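Local coordinates for protein cellulase (Xanthomonas axonopodis pv. citri, PDB 5HOS) that probably hydrolyses internal beta-1,4-glucosidic bonds of cellulose, as an endo-beta-1,4-glucanase of glycosyl hydrolase family 5, at residues G46-N49 / I50-Y54; R53-A57 / D58-Y62; A91-A94 / L95-A99; P328-S331 / I332-P335. One frame throughout, in Å; residues are numbered along the deposited sequence.

Interaction 1 of 4, residues G46-N49 / I50-Y54; sequences GVLN and IDYRY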
loop_
_atom_site.group_PDB
_atom_site.type_symbol
_atom_site.label_atom_id
_atom_site.label_comp_id
_atom_site.label_asym_id
_atom_site.label_seq_id
_atom_site.Cartn_x
_atom_site.Cartn_y
_atom_site.Cartn_z
ATOM N N GLY A 46 0.882 -13.703 -17.998
ATOM C CA GLY A 46 0.707 -14.703 -16.961
ATOM C C GLY A 46 -0.699 -15.271 -17.059
ATOM O O GLY A 46 -1.557 -14.716 -17.750
ATOM N N VAL A 47 -0.933 -16.376 -16.363
ATOM C CA VAL A 47 -2.198 -17.099 -16.441
ATOM C C VAL A 47 -2.866 -17.114 -15.070
ATOM O O VAL A 47 -2.256 -17.533 -14.088
ATOM C CB VAL A 47 -1.959 -18.544 -16.939
ATOM C CG1 VAL A 47 -3.217 -19.390 -16.793
ATOM C CG2 VAL A 47 -1.494 -18.528 -18.392
ATOM N N LEU A 48 -4.122 -16.663 -15.020
ATOM C CA LEU A 48 -4.891 -16.610 -13.783
ATOM C C LEU A 48 -5.033 -18.002 -13.180
ATOM O O LEU A 48 -5.325 -18.956 -13.890
ATOM C CB LEU A 48 -6.278 -16.007 -14.047
ATOM C CG LEU A 48 -7.247 -15.860 -12.869
ATOM C CD1 LEU A 48 -6.736 -14.848 -11.850
ATOM C CD2 LEU A 48 -8.619 -15.462 -13.394
ATOM N N ASN A 49 -4.802 -18.090 -11.871
ATOM C CA ASN A 49 -4.859 -19.334 -11.089
ATOM C C ASN A 49 -3.710 -20.318 -11.296
ATOM O O ASN A 49 -3.761 -21.428 -10.771
ATOM C CB ASN A 49 -6.223 -20.032 -11.240
ATOM C CG ASN A 49 -7.356 -19.184 -10.715
ATOM O OD1 ASN A 49 -7.215 -18.519 -9.685
ATOM N ND2 ASN A 49 -8.482 -19.190 -11.415
ATOM N N ILE A 50 -2.674 -19.891 -12.021
ATOM C CA ILE A 50 -1.433 -20.651 -12.196
ATOM C C ILE A 50 -0.252 -19.770 -11.748
ATOM O O ILE A 50 0.456 -20.116 -10.797
ATOM C CB ILE A 50 -1.266 -21.123 -13.659
ATOM C CG1 ILE A 50 -2.378 -22.125 -14.009
ATOM C CG2 ILE A 50 0.101 -21.770 -13.867
ATOM C CD1 ILE A 50 -2.560 -22.396 -15.488
ATOM N N ASP A 51 -0.056 -18.637 -12.428
ATOM C CA ASP A 51 1.005 -17.678 -12.076
ATOM C C ASP A 51 0.616 -16.682 -10.978
ATOM O O ASP A 51 1.474 -16.236 -10.215
ATOM C CB ASP A 51 1.433 -16.892 -13.315
ATOM C CG ASP A 51 2.013 -17.777 -14.378
ATOM O OD1 ASP A 51 2.908 -18.573 -14.039
ATOM O OD2 ASP A 51 1.575 -17.674 -15.541
ATOM N N TYR A 52 -0.662 -16.311 -10.931
ATOM C CA TYR A 52 -1.173 -15.361 -9.945
ATOM C C TYR A 52 -2.656 -15.644 -9.678
ATOM O O TYR A 52 -3.285 -16.401 -10.416
ATOM C CB TYR A 52 -0.984 -13.932 -10.466
ATOM C CG TYR A 52 -1.855 -13.573 -11.661
ATOM C CD1 TYR A 52 -1.469 -13.900 -12.956
ATOM C CD2 TYR A 52 -3.066 -12.882 -11.488
ATOM C CE1 TYR A 52 -2.258 -13.565 -14.050
ATOM C CE2 TYR A 52 -3.865 -12.554 -12.574
ATOM C CZ TYR A 52 -3.460 -12.884 -13.848
ATOM O OH TYR A 52 -4.247 -12.551 -14.924
ATOM N N ARG A 53 -3.197 -15.017 -8.635
ATOM C CA ARG A 53 -4.583 -15.227 -8.194
ATOM C C ARG A 53 -5.159 -13.935 -7.634
ATOM O O ARG A 53 -4.413 -13.057 -7.198
ATOM C CB ARG A 53 -4.641 -16.294 -7.089
ATOM C CG ARG A 53 -3.871 -15.915 -5.824
ATOM C CD ARG A 53 -4.083 -16.877 -4.668
ATOM N NE ARG A 53 -5.405 -16.759 -4.043
ATOM C CZ ARG A 53 -6.456 -17.555 -4.267
ATOM N NH1 ARG A 53 -6.401 -18.571 -5.135
ATOM N NH2 ARG A 53 -7.594 -17.331 -3.608
ATOM N N TYR A 54 -6.486 -13.843 -7.636
ATOM C CA TYR A 54 -7.203 -12.843 -6.855
ATOM C C TYR A 54 -7.842 -13.536 -5.645
ATOM O O TYR A 54 -8.027 -14.757 -5.653
ATOM C CB TYR A 54 -8.243 -12.114 -7.719
ATOM C CG TYR A 54 -7.644 -10.982 -8.531
ATOM C CD1 TYR A 54 -6.806 -11.239 -9.614
ATOM C CD2 TYR A 54 -7.902 -9.646 -8.207
ATOM C CE1 TYR A 54 -6.239 -10.208 -10.349
ATOM C CE2 TYR A 54 -7.343 -8.609 -8.939
ATOM C CZ TYR A 54 -6.515 -8.889 -10.006
ATOM O OH TYR A 54 -5.961 -7.865 -10.734
HETATM O O HOH W 1 -8.014 -16.122 -8.555
#
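A type II beta turn from V47 to I50, in the loop between strand 29-34 and helix 57-65, folds V47 back onto I50 and D51. N49, at its second corner, adopts a positive phi of 73°, a backbone shape asparagine tolerates well. V47 O closes the turn by accepting I50 N at 3.2 Å, from above the carbonyl plane, and takes D51 N as well at 3.0 Å, this donor lying nearly in line with the C=O bond. D51 answers from its side chain: OD2 receives V47 N at 2.9 Å on its anti lone pair. Further along, L48 is bridged to Y52, with N49 N bonded to Y52 O at 2.7 Å. Y52 CG sits between its own N and carbonyl carbon (chi1 68°), which brings one face of the ring against L48: L48 CA makes a CH-pi contact over it, and L48 CD1 touches Y52 CE2 at 3.7 Å. V47 CG1 and I50 CD1 press together at 3.3 Å, tighter than usual. A water joins N49 OD1 to Y54 N. The hydroxyls of Y52 and Y54 both bind the amide of Q92 on helix 90-105. Backbone and carboxylate bonds thus give this irregular loop a definite shape, while two tyrosines tie it to the helix.

Interaction 2 of 4, residues R53-A57 / D58-Y62; sequences RYPAA and DEYAY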
loop_
_atom_site.group_PDB
_atom_site.type_symbol
_atom_site.label_atom_id
_atom_site.label_comp_id
_atom_site.label_asym_id
_atom_site.label_seq_id
_atom_site.Cartn_x
_atom_site.Cartn_y
_atom_site.Cartn_z
ATOM N N ARG A 53 -3.197 -15.017 -8.635
ATOM C CA ARG A 53 -4.583 -15.227 -8.194
ATOM C C ARG A 53 -5.159 -13.935 -7.634
ATOM O O ARG A 53 -4.413 -13.057 -7.198
ATOM C CB ARG A 53 -4.641 -16.294 -7.089
ATOM C CG ARG A 53 -3.871 -15.915 -5.824
ATOM C CD ARG A 53 -4.083 -16.877 -4.668
ATOM N NE ARG A 53 -5.405 -16.759 -4.043
ATOM C CZ ARG A 53 -6.456 -17.555 -4.267
ATOM N NH1 ARG A 53 -6.401 -18.571 -5.135
ATOM N NH2 ARG A 53 -7.594 -17.331 -3.608
ATOM N N TYR A 54 -6.486 -13.843 -7.636
ATOM C CA TYR A 54 -7.203 -12.843 -6.855
ATOM C C TYR A 54 -7.842 -13.536 -5.645
ATOM O O TYR A 54 -8.027 -14.757 -5.653
ATOM C CB TYR A 54 -8.243 -12.114 -7.719
ATOM C CG TYR A 54 -7.644 -10.982 -8.531
ATOM C CD1 TYR A 54 -6.806 -11.239 -9.614
ATOM C CD2 TYR A 54 -7.902 -9.646 -8.207
ATOM C CE1 TYR A 54 -6.239 -10.208 -10.349
ATOM C CE2 TYR A 54 -7.343 -8.609 -8.939
ATOM C CZ TYR A 54 -6.515 -8.889 -10.006
ATOM O OH TYR A 54 -5.961 -7.865 -10.734
ATOM N N PRO A 55 -8.160 -12.771 -4.590
ATOM C CA PRO A 55 -8.730 -13.402 -3.397
ATOM C C PRO A 55 -10.148 -13.955 -3.600
ATOM O O PRO A 55 -10.933 -13.379 -4.346
ATOM C CB PRO A 55 -8.747 -12.260 -2.363
ATOM C CG PRO A 55 -7.885 -11.184 -2.926
ATOM C CD PRO A 55 -7.998 -11.315 -4.408
ATOM N N ALA A 56 -10.457 -15.076 -2.947
ATOM C CA ALA A 56 -11.833 -15.575 -2.867
ATOM C C ALA A 56 -12.673 -14.615 -2.037
ATOM O O ALA A 56 -12.144 -13.908 -1.196
ATOM C CB ALA A 56 -11.861 -16.965 -2.246
ATOM N N ALA A 57 -13.982 -14.601 -2.270
ATOM C CA ALA A 57 -14.889 -13.703 -1.540
ATOM C C ALA A 57 -14.835 -13.891 -0.012
ATOM O O ALA A 57 -14.909 -12.910 0.739
ATOM C CB ALA A 57 -16.320 -13.864 -2.048
ATOM N N ASP A 58 -14.696 -15.136 0.448
ATOM C CA ASP A 58 -14.646 -15.407 1.896
ATOM C C ASP A 58 -13.345 -14.959 2.596
ATOM O O ASP A 58 -13.302 -14.896 3.820
ATOM C CB ASP A 58 -15.002 -16.874 2.232
ATOM C CG ASP A 58 -13.967 -17.892 1.748
ATOM O OD1 ASP A 58 -12.931 -17.509 1.176
ATOM O OD2 ASP A 58 -14.205 -19.102 1.947
ATOM N N GLU A 59 -12.306 -14.635 1.827
ATOM C CA GLU A 59 -11.090 -14.047 2.397
ATOM C C GLU A 59 -11.396 -12.669 2.998
ATOM O O GLU A 59 -10.956 -12.353 4.106
ATOM C CB GLU A 59 -9.973 -13.999 1.354
ATOM C CG GLU A 59 -9.486 -15.402 0.968
ATOM C CD GLU A 59 -8.362 -15.397 -0.052
ATOM O OE1 GLU A 59 -7.370 -14.684 0.182
ATOM O OE2 GLU A 59 -8.468 -16.105 -1.085
ATOM N N TYR A 60 -12.235 -11.903 2.306
ATOM C CA TYR A 60 -12.657 -10.589 2.794
ATOM C C TYR A 60 -13.491 -10.751 4.063
ATOM O O TYR A 60 -13.249 -10.071 5.055
ATOM C CB TYR A 60 -13.435 -9.822 1.720
ATOM C CG TYR A 60 -12.654 -9.616 0.437
ATOM C CD1 TYR A 60 -12.657 -10.579 -0.569
ATOM C CD2 TYR A 60 -11.911 -8.456 0.223
ATOM C CE1 TYR A 60 -11.946 -10.397 -1.739
ATOM C CE2 TYR A 60 -11.199 -8.264 -0.946
ATOM C CZ TYR A 60 -11.209 -9.245 -1.923
ATOM O OH TYR A 60 -10.505 -9.072 -3.097
ATOM N N ALA A 61 -14.457 -11.666 4.035
ATOM C CA ALA A 61 -15.296 -11.938 5.207
ATOM C C ALA A 61 -14.458 -12.315 6.442
ATOM O O ALA A 61 -14.731 -11.834 7.530
ATOM C CB ALA A 61 -16.319 -13.019 4.901
ATOM N N TYR A 62 -13.415 -13.129 6.259
ATOM C CA TYR A 62 -12.533 -13.486 7.369
ATOM C C TYR A 62 -11.912 -12.252 8.033
ATOM O O TYR A 62 -11.983 -12.089 9.255
ATOM C CB TYR A 62 -11.416 -14.452 6.933
ATOM C CG TYR A 62 -10.394 -14.649 8.035
ATOM C CD1 TYR A 62 -10.695 -15.412 9.162
ATOM C CD2 TYR A 62 -9.146 -14.021 7.982
ATOM C CE1 TYR A 62 -9.777 -15.569 10.192
ATOM C CE2 TYR A 62 -8.221 -14.173 9.005
ATOM C CZ TYR A 62 -8.537 -14.949 10.107
ATOM O OH TYR A 62 -7.611 -15.098 11.118
HETATM O O HOH W 2 -5.622 -15.043 -1.806
HETATM O O HOH W 3 -11.446 -10.874 -4.946
#
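The phenol end of Y60 lies across the ring of P55, with Y60 OH 3.4 Å from P55 CG and Y60 CE1 3.8 Å from P55 CB. Proline suits the place: it stiffens the chain just before helix 57-65 and offers the apolar edge formed by CB and CG to the tyrosine. The hydroxyl is not stranded there, because a water links Y60 OH to P55 O. Nearer the backbone, the carboxylate of E59 reaches back toward A56. With CG beside its own N (chi1 -67°) and an extended chain beyond, E59 brings OE2 within 2.9 Å of A56 N, which meets it from above the carboxylate plane. This carboxylate bond is the glutamate half of a capping box; A56 has no polar side chain for the other half, and E59 N turns instead to A56 O at 3.1 Å. E59 OE2 is gripped a second time, by R53 NH2 at 2.9 Å in a salt bridge, the two flat groups being only 19° from coplanar. A water also connects R53 NE to E59 OE1, and W309 makes a cation-pi contact with the same arginine. Toward the barrel, P55 rests on L34 of strand 29-34 and L73 of strand 70-75, while Y60 packs on L34, on V71 and on A99 of helix 90-105.

Interaction 3 of 4, residues A91-A94 / L95-A99; sequences AQLA and LIRQA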
loop_
_atom_site.group_PDB
_atom_site.type_symbol
_atom_site.label_atom_id
_atom_site.label_comp_id
_atom_site.label_asym_id
_atom_site.label_seq_id
_atom_site.Cartn_x
_atom_site.Cartn_y
_atom_site.Cartn_z
ATOM N N ALA A 91 -10.357 -8.440 -18.824
ATOM C CA ALA A 91 -10.393 -9.458 -17.767
ATOM C C ALA A 91 -9.778 -8.978 -16.448
ATOM O O ALA A 91 -10.328 -9.230 -15.374
ATOM C CB ALA A 91 -9.707 -10.742 -18.224
ATOM N N GLN A 92 -8.643 -8.283 -16.530
ATOM C CA GLN A 92 -7.950 -7.830 -15.328
ATOM C C GLN A 92 -8.790 -6.758 -14.633
ATOM O O GLN A 92 -8.925 -6.770 -13.405
ATOM C CB GLN A 92 -6.548 -7.306 -15.657
ATOM C CG GLN A 92 -5.591 -7.271 -14.464
ATOM C CD GLN A 92 -5.090 -8.628 -13.985
ATOM O OE1 GLN A 92 -4.615 -8.739 -12.855
ATOM N NE2 GLN A 92 -5.177 -9.653 -14.825
ATOM N N LEU A 93 -9.373 -5.856 -15.421
ATOM C CA LEU A 93 -10.277 -4.850 -14.861
ATOM C C LEU A 93 -11.493 -5.490 -14.185
ATOM O O LEU A 93 -11.872 -5.082 -13.086
ATOM C CB LEU A 93 -10.719 -3.846 -15.919
ATOM C CG LEU A 93 -11.633 -2.708 -15.434
ATOM C CD1 LEU A 93 -11.023 -1.933 -14.271
ATOM C CD2 LEU A 93 -11.941 -1.786 -16.607
ATOM N N ALA A 94 -12.088 -6.494 -14.823
ATOM C CA ALA A 94 -13.203 -7.236 -14.207
ATOM C C ALA A 94 -12.783 -7.955 -12.921
ATOM O O ALA A 94 -13.550 -8.004 -11.974
ATOM C CB ALA A 94 -13.819 -8.217 -15.193
ATOM N N LEU A 95 -11.562 -8.495 -12.873
ATOM C CA LEU A 95 -11.055 -9.087 -11.624
ATOM C C LEU A 95 -10.979 -8.069 -10.498
ATOM O O LEU A 95 -11.360 -8.367 -9.380
ATOM C CB LEU A 95 -9.696 -9.763 -11.816
ATOM C CG LEU A 95 -9.795 -11.089 -12.560
ATOM C CD1 LEU A 95 -8.460 -11.456 -13.196
ATOM C CD2 LEU A 95 -10.288 -12.189 -11.631
ATOM N N ILE A 96 -10.502 -6.870 -10.802
ATOM C CA ILE A 96 -10.426 -5.802 -9.797
ATOM C C ILE A 96 -11.843 -5.378 -9.404
ATOM O O ILE A 96 -12.113 -5.188 -8.228
ATOM C CB ILE A 96 -9.572 -4.602 -10.267
ATOM C CG1 ILE A 96 -8.122 -5.055 -10.497
ATOM C CG2 ILE A 96 -9.591 -3.474 -9.237
ATOM C CD1 ILE A 96 -7.278 -4.069 -11.283
ATOM N N ARG A 97 -12.750 -5.262 -10.371
ATOM C CA ARG A 97 -14.158 -4.961 -10.045
ATOM C C ARG A 97 -14.782 -6.010 -9.123
ATOM O O ARG A 97 -15.556 -5.672 -8.233
ATOM C CB ARG A 97 -15.012 -4.827 -11.299
ATOM C CG ARG A 97 -14.802 -3.551 -12.082
ATOM C CD ARG A 97 -15.922 -3.389 -13.095
ATOM N NE ARG A 97 -15.606 -2.391 -14.108
ATOM C CZ ARG A 97 -15.604 -1.073 -13.918
ATOM N NH1 ARG A 97 -15.891 -0.541 -12.734
ATOM N NH2 ARG A 97 -15.297 -0.273 -14.930
ATOM N N GLN A 98 -14.442 -7.277 -9.339
ATOM C CA GLN A 98 -14.923 -8.349 -8.470
ATOM C C GLN A 98 -14.344 -8.234 -7.055
ATOM O O GLN A 98 -15.045 -8.495 -6.077
ATOM C CB GLN A 98 -14.563 -9.726 -9.036
ATOM C CG GLN A 98 -15.314 -10.875 -8.366
ATOM C CD GLN A 98 -16.821 -10.831 -8.623
ATOM O OE1 GLN A 98 -17.261 -10.627 -9.750
ATOM N NE2 GLN A 98 -17.615 -11.035 -7.578
ATOM N N ALA A 99 -13.057 -7.900 -6.962
ATOM C CA ALA A 99 -12.395 -7.685 -5.679
ATOM C C ALA A 99 -13.075 -6.564 -4.905
ATOM O O ALA A 99 -13.367 -6.724 -3.727
ATOM C CB ALA A 99 -10.911 -7.379 -5.866
HETATM O O HOH W 4 -16.135 -9.009 -12.162
#
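A chi1 of -178° turns the CG of L93 away from its own N and sends its methyls along the flank of the helix that R97 also uses; R97 CG instead lies beside its N (chi1 -74°), and the chain then runs extended to NE. The two cross at an oblique angle, L93 CD2 coming to 4.0 Å from R97 NH2. This is light packing of a leucine branch against a guanidinium, and the strongest polar tie of the arginine lies elsewhere: R97 NH1 bonds to A145 O, and F146 adds a cation-pi contact. Arginine suits such an exposed flank because its long, extended aliphatic part can span from the helix to the carbonyl of A145 while the charge stays near the surface. One residue earlier, Q92 passes L95, with Q92 NE2 4.1 Å from L95 CD1; the bend in the glutamine at chi2 turns its amide toward the tyrosines Y52 and Y54. Leucine at 95 covers backbone as well, its CG lying 3.4 Å from A91 O.

Beneath the side chains runs an unbroken series of i to i+4 bonds: L95 N to A91 O at 2.9 Å, I96 N to Q92 O at 3.0 Å, R97 N to L93 O and Q98 N to A94 O at 2.9 Å each. A94 O also accepts from a water that donates to Q98 OE1 as well. I96 and A99 face strand 70-75, whereas A94 and Q98 are exposed. This is the regular amphipathic helix that connects consecutive parallel strands, here 70-75 and 109-114, in a beta/alpha barrel.

Interaction 4 of 4, residues P328-S331 / I332-P335; sequences PQMS and ILSP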
loop_
_atom_site.group_PDB
_atom_site.type_symbol
_atom_site.label_atom_id
_atom_site.label_comp_id
_atom_site.label_asym_id
_atom_site.label_seq_id
_atom_site.Cartn_x
_atom_site.Cartn_y
_atom_site.Cartn_z
ATOM N N PRO A 328 -0.658 -16.145 14.861
ATOM C CA PRO A 328 -0.323 -15.498 16.139
ATOM C C PRO A 328 -0.491 -13.983 16.172
ATOM O O PRO A 328 -1.099 -13.461 17.102
ATOM C CB PRO A 328 1.148 -15.880 16.344
ATOM C CG PRO A 328 1.275 -17.206 15.681
ATOM C CD PRO A 328 0.359 -17.154 14.487
ATOM N N GLN A 329 -0.007 -13.294 15.141
ATOM C CA GLN A 329 -0.012 -11.826 15.138
ATOM C C GLN A 329 -1.419 -11.227 15.106
ATOM O O GLN A 329 -1.593 -10.070 15.490
ATOM C CB GLN A 329 0.812 -11.270 13.971
ATOM C CG GLN A 329 2.285 -11.665 13.988
ATOM C CD GLN A 329 2.584 -12.890 13.141
ATOM O OE1 GLN A 329 1.819 -13.861 13.145
ATOM N NE2 GLN A 329 3.697 -12.858 12.418
ATOM N N MET A 330 -2.412 -12.001 14.654
ATOM C CA MET A 330 -3.801 -11.539 14.622
ATOM C C MET A 330 -4.378 -11.216 16.009
ATOM O O MET A 330 -5.272 -10.374 16.122
ATOM C CB MET A 330 -4.698 -12.569 13.901
ATOM C CG MET A 330 -6.108 -12.083 13.580
ATOM S SD MET A 330 -6.176 -10.542 12.626
ATOM C CE MET A 330 -5.347 -11.074 11.124
ATOM N N SER A 331 -3.870 -11.860 17.061
ATOM C CA SER A 331 -4.331 -11.565 18.426
ATOM C C SER A 331 -3.976 -10.137 18.865
ATOM O O SER A 331 -4.595 -9.605 19.784
ATOM C CB SER A 331 -3.779 -12.588 19.429
ATOM O OG SER A 331 -2.393 -12.402 19.631
ATOM N N ILE A 332 -2.986 -9.527 18.209
ATOM C CA ILE A 332 -2.666 -8.107 18.391
ATOM C C ILE A 332 -3.366 -7.230 17.352
ATOM O O ILE A 332 -3.916 -6.184 17.702
ATOM C CB ILE A 332 -1.140 -7.871 18.335
ATOM C CG1 ILE A 332 -0.446 -8.668 19.451
ATOM C CG2 ILE A 332 -0.820 -6.376 18.450
ATOM C CD1 ILE A 332 1.045 -8.868 19.258
ATOM N N LEU A 333 -3.333 -7.643 16.083
ATOM C CA LEU A 333 -3.909 -6.831 14.998
ATOM C C LEU A 333 -5.415 -6.650 15.134
ATOM O O LEU A 333 -5.932 -5.556 14.876
ATOM C CB LEU A 333 -3.591 -7.431 13.628
ATOM C CG LEU A 333 -2.118 -7.450 13.224
ATOM C CD1 LEU A 333 -1.892 -8.391 12.048
ATOM C CD2 LEU A 333 -1.626 -6.042 12.891
ATOM N N SER A 334 -6.108 -7.713 15.546
ATOM C CA SER A 334 -7.568 -7.693 15.605
ATOM C C SER A 334 -8.131 -6.686 16.625
ATOM O O SER A 334 -8.958 -5.856 16.248
ATOM C CB SER A 334 -8.135 -9.107 15.812
ATOM O OG SER A 334 -9.547 -9.095 15.744
ATOM N N PRO A 335 -7.685 -6.734 17.902
ATOM C CA PRO A 335 -8.198 -5.718 18.843
ATOM C C PRO A 335 -7.815 -4.273 18.478
ATOM O O PRO A 335 -8.590 -3.353 18.742
ATOM C CB PRO A 335 -7.608 -6.130 20.205
ATOM C CG PRO A 335 -6.594 -7.184 19.929
ATOM C CD PRO A 335 -6.889 -7.775 18.584
#
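I332 comes first, its N directed back at Q329 O at 3.1 Å from above the carbonyl plane; its branched side chain packs on L284 and neighbouring residues of helix 278-293. L333 follows, and its N reaches the same Q329 O at 3.0 Å, this time in the carbonyl plane, so one oxygen serves both an i+3 and an i+4 donor at the start of the helix. The side-chain amide of Q329 is used outside as well, its NE2 bonding to T274 O and P315 O. L333 CB lies 4.2 Å from M330 SD, and the leucine packs onward against L288 and W303. At S334 the N bonds to M330 O at 2.8 Å, while S334 CB stands 4.0 Å from M330 SD. The bend of M330 at chi2 (55°) carries its sulfur forward along the helix to both residues. S334 OG, anti to its own N (chi1 -175°), bonds outside the helix to K66 O. P335 ends the series and brings no N-H: its CG sits 3.1 Å from S331 O, and CD 3.2 Å away, where a helical donor would otherwise be. The ring of P335 therefore replaces a backbone bond with carbon contacts and kinks the helix, while leucine and isoleucine provide the apolar grip and Q329 NE2 and S334 OG are spent on backbone carbonyls of nearby loops.

Overall arrangement
Interactions 1, 2 and 3 form one neighbourhood. The first two share R53 and Y54 as the chain passes from an irregular loop into helix 57-65, and both touch helix 90-105, which carries interaction 3. Interaction 4 stands apart on the last helix, about 29 Å from interaction 1 between centres, and meets only interaction 2, where Y62 packs on M330. All four are partly buried, interaction 4 having the largest share of buried residues. Chemistry follows position: the loop relies on turn-closing backbone bonds and a carboxylate, the start of helix 57-65 on a carboxylate that caps the backbone and pairs with an arginine, the mid-helix contact on regular i to i+4 bonds, and the C-terminal helix on apolar packing around a proline kink.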